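Local structure of N-acetylmuramoyl-L-alanine amidase (Clostridium intestinale URNW, 6SRT) at residues Q57-D60 with E61-Q65. The protein probably cleaves the amide bond between N-acetylmuramic acid and L-alanine in bacterial peptidoglycan, as a zinc-dependent endolysin. Sequence-based numbering, arbitrary orientation.
Sequences QKID and EIHKQ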
ATOM      1  N   GLN A  57       3.255 -13.589   0.943  1.00 15.09           N
ATOM      2  CA  GLN A  57       4.453 -14.333   0.530  1.00 16.21           C
ATOM      3  C   GLN A  57       4.487 -14.526  -0.997  1.00 15.17           C
ATOM      4  O   GLN A  57       5.599 -14.466  -1.593  1.00 17.27           O
ATOM      5  CB  GLN A  57       4.513 -15.675   1.247  1.00 19.51           C
ATOM      6  CG  GLN A  57       4.678 -15.582   2.765  1.00 23.40           C
ATOM      7  CD  GLN A  57       3.403 -15.451   3.559  1.00 20.69           C
ATOM      8  OE1 GLN A  57       2.287 -15.296   2.989  1.00 20.29           O
ATOM      9  NE2 GLN A  57       3.516 -15.626   4.883  1.00 27.98           N
ATOM     10  N   LYS A  58       3.341 -14.717  -1.654  1.00 16.53           N
ATOM     11  CA  LYS A  58       3.309 -14.824  -3.120  1.00 17.18           C
ATOM     12  C   LYS A  58       3.725 -13.510  -3.756  1.00 15.14           C
ATOM     13  O   LYS A  58       4.458 -13.499  -4.731  1.00 16.69           O
ATOM     14  CB  LYS A  58       1.932 -15.277  -3.604  1.00 19.65           C
ATOM     15  CG  LYS A  58       1.890 -15.421  -5.100  1.00 24.63           C
ATOM     16  CD  LYS A  58       2.644 -16.653  -5.593  1.00 33.20           C
ATOM     17  CE  LYS A  58       2.243 -17.086  -6.987  1.00 47.55           C
ATOM     18  NZ  LYS A  58       3.204 -18.108  -7.453  1.00 59.21           N
ATOM     19  N   ILE A  59       3.200 -12.393  -3.232  1.00 15.07           N
ATOM     20  CA  ILE A  59       3.622 -11.068  -3.760  1.00 13.95           C
ATOM     21  C   ILE A  59       5.146 -10.934  -3.611  1.00 12.74           C
ATOM     22  O   ILE A  59       5.814 -10.484  -4.524  1.00 13.58           O
ATOM     23  CB  ILE A  59       2.844  -9.949  -3.050  1.00 13.41           C
ATOM     24  CG1 ILE A  59       1.350 -10.063  -3.366  1.00 14.87           C
ATOM     25  CG2 ILE A  59       3.391  -8.655  -3.511  1.00 14.51           C
ATOM     26  CD1 ILE A  59       0.508  -9.002  -2.694  1.00 18.93           C
ATOM     27  N   ASP A  60       5.651 -11.317  -2.444  1.00 13.17           N
ATOM     28  CA  ASP A  60       7.104 -11.216  -2.202  1.00 12.80           C
ATOM     29  C   ASP A  60       7.906 -12.030  -3.218  1.00 14.22           C
ATOM     30  O   ASP A  60       8.929 -11.503  -3.728  1.00 13.50           O
ATOM     31  CB  ASP A  60       7.368 -11.699  -0.800  1.00 12.72           C
ATOM     32  CG  ASP A  60       8.805 -11.594  -0.387  1.00 13.98           C
ATOM     33  OD1 ASP A  60       9.256 -10.463  -0.153  1.00 14.49           O
ATOM     34  OD2 ASP A  60       9.484 -12.649  -0.294  1.00 17.42           O
ATOM     35  N   GLU A  61       7.415 -13.215  -3.556  1.00 14.44           N
ATOM     36  CA  GLU A  61       8.077 -14.061  -4.570  1.00 15.96           C
ATOM     37  C   GLU A  61       8.111 -13.329  -5.906  1.00 15.23           C
ATOM     38  O   GLU A  61       9.133 -13.326  -6.610  1.00 16.23           O
ATOM     39  CB  GLU A  61       7.391 -15.411  -4.667  1.00 19.31           C
ATOM     40  CG  GLU A  61       7.803 -16.290  -5.809  1.00 23.92           C
ATOM     41  CD  GLU A  61       6.882 -17.525  -5.856  1.00 35.67           C
ATOM     42  OE1 GLU A  61       6.635 -18.071  -4.781  1.00 51.89           O
ATOM     43  OE2 GLU A  61       6.269 -17.747  -6.891  1.00 52.83           O
ATOM     44  N   ILE A  62       6.963 -12.834  -6.339  1.00 14.62           N
ATOM     45  CA  ILE A  62       6.922 -12.097  -7.641  1.00 14.25           C
ATOM     46  C   ILE A  62       7.833 -10.894  -7.656  1.00 15.40           C
ATOM     47  O   ILE A  62       8.523 -10.628  -8.621  1.00 14.85           O
ATOM     48  CB  ILE A  62       5.453 -11.754  -7.957  1.00 15.56           C
ATOM     49  CG1 ILE A  62       4.610 -13.023  -8.100  1.00 18.42           C
ATOM     50  CG2 ILE A  62       5.353 -10.818  -9.174  1.00 17.37           C
ATOM     51  CD1 ILE A  62       3.160 -12.720  -8.178  1.00 23.90           C
ATOM     52  N   HIS A  63       7.797 -10.087  -6.584  1.00 13.61           N
ATOM     53  CA  HIS A  63       8.632  -8.878  -6.559  1.00 12.79           C
ATOM     54  C   HIS A  63      10.114  -9.251  -6.591  1.00 13.11           C
ATOM     55  O   HIS A  63      10.922  -8.517  -7.174  1.00 14.00           O
ATOM     56  CB  HIS A  63       8.186  -8.038  -5.378  1.00 13.11           C
ATOM     57  CG  HIS A  63       6.896  -7.316  -5.656  1.00 13.40           C
ATOM     58  ND1 HIS A  63       6.346  -6.412  -4.777  1.00 13.02           N
ATOM     59  CD2 HIS A  63       6.040  -7.387  -6.694  1.00 16.85           C
ATOM     60  CE1 HIS A  63       5.220  -6.001  -5.311  1.00 14.71           C
ATOM     61  NE2 HIS A  63       4.986  -6.564  -6.466  1.00 16.41           N
ATOM     62  N   LYS A  64      10.469 -10.354  -5.948  1.00 12.81           N
ATOM     63  CA  LYS A  64      11.868 -10.833  -6.048  1.00 12.41           C
ATOM     64  C   LYS A  64      12.224 -11.230  -7.482  1.00 13.34           C
ATOM     65  O   LYS A  64      13.321 -10.931  -7.991  1.00 13.93           O
ATOM     66  CB  LYS A  64      12.069 -12.037  -5.170  1.00 13.58           C
ATOM     67  CG  LYS A  64      12.290 -11.728  -3.702  1.00 14.08           C
ATOM     68  CD  LYS A  64      12.204 -12.962  -2.809  1.00 15.93           C
ATOM     69  CE  LYS A  64      12.843 -12.875  -1.445  1.00 19.04           C
ATOM     70  NZ  LYS A  64      12.285 -11.743  -0.711  1.00 17.41           N
ATOM     71  N   GLN A  65      11.277 -11.849  -8.221  1.00 13.84           N
ATOM     72  CA  GLN A  65      11.566 -12.161  -9.630  1.00 14.67           C
ATOM     73  C   GLN A  65      11.895 -10.890 -10.421  1.00 13.90           C
ATOM     74  O   GLN A  65      12.766 -10.906 -11.326  1.00 14.62           O
ATOM     75  CB  GLN A  65      10.413 -12.851 -10.277  1.00 15.85           C
ATOM     76  CG  GLN A  65      10.096 -14.223  -9.708  1.00 16.91           C
ATOM     77  CD  GLN A  65       8.837 -14.857 -10.242  1.00 22.30           C
ATOM     78  OE1 GLN A  65       8.051 -14.224 -10.917  1.00 22.78           O
ATOM     79  NE2 GLN A  65       8.644 -16.086  -9.839  1.00 26.77           N
TER
HETATM   80  O   HOH W   1       5.606 -17.306  -9.167  1.00 50.86           O
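Over one face of the H63 imidazole sits the CG2 methyl of I59, set off toward the rim, with CG2 3.7 Å from H63 CE1 in a CH-pi contact. The branched I59 suits this place: with chi1 at -64°, CG2 stands anti to the backbone N, which sets the methyl alongside the ring one turn on. Around the ring, ND1 is hydrogen-bonded to the backbone N-H of G72, NE2 to a glycerol, probably from the crystallisation liquor, and Y73 meets it edge-to-face; histidine thus offers a flat face and two polar nitrogens at once. Both residues belong to helix 56-65 of the Amidase_2 (PGRP-like) fold; the H63 side chain lies about 8 Å from that of the zinc ligand H47. The i to i+4 backbone bonds run through the turn, H63 N to I59 O being 2.9 Å. D60 and K64 form an i, i+4 salt bridge: a bend at chi4 (56°) turns K64 NZ to D60 OD2, 3.0 Å away on its syn side. The short carboxylate of buried D60 also accepts the backbone N-H of I71 at OD1, while the long K64 chain lets NZ donate to the carbonyls of T30 and S69 as well. At the solvent side K58 NZ reaches OE2 of E61 at 3.1 Å; long, flexible chains suit this exposed pairing.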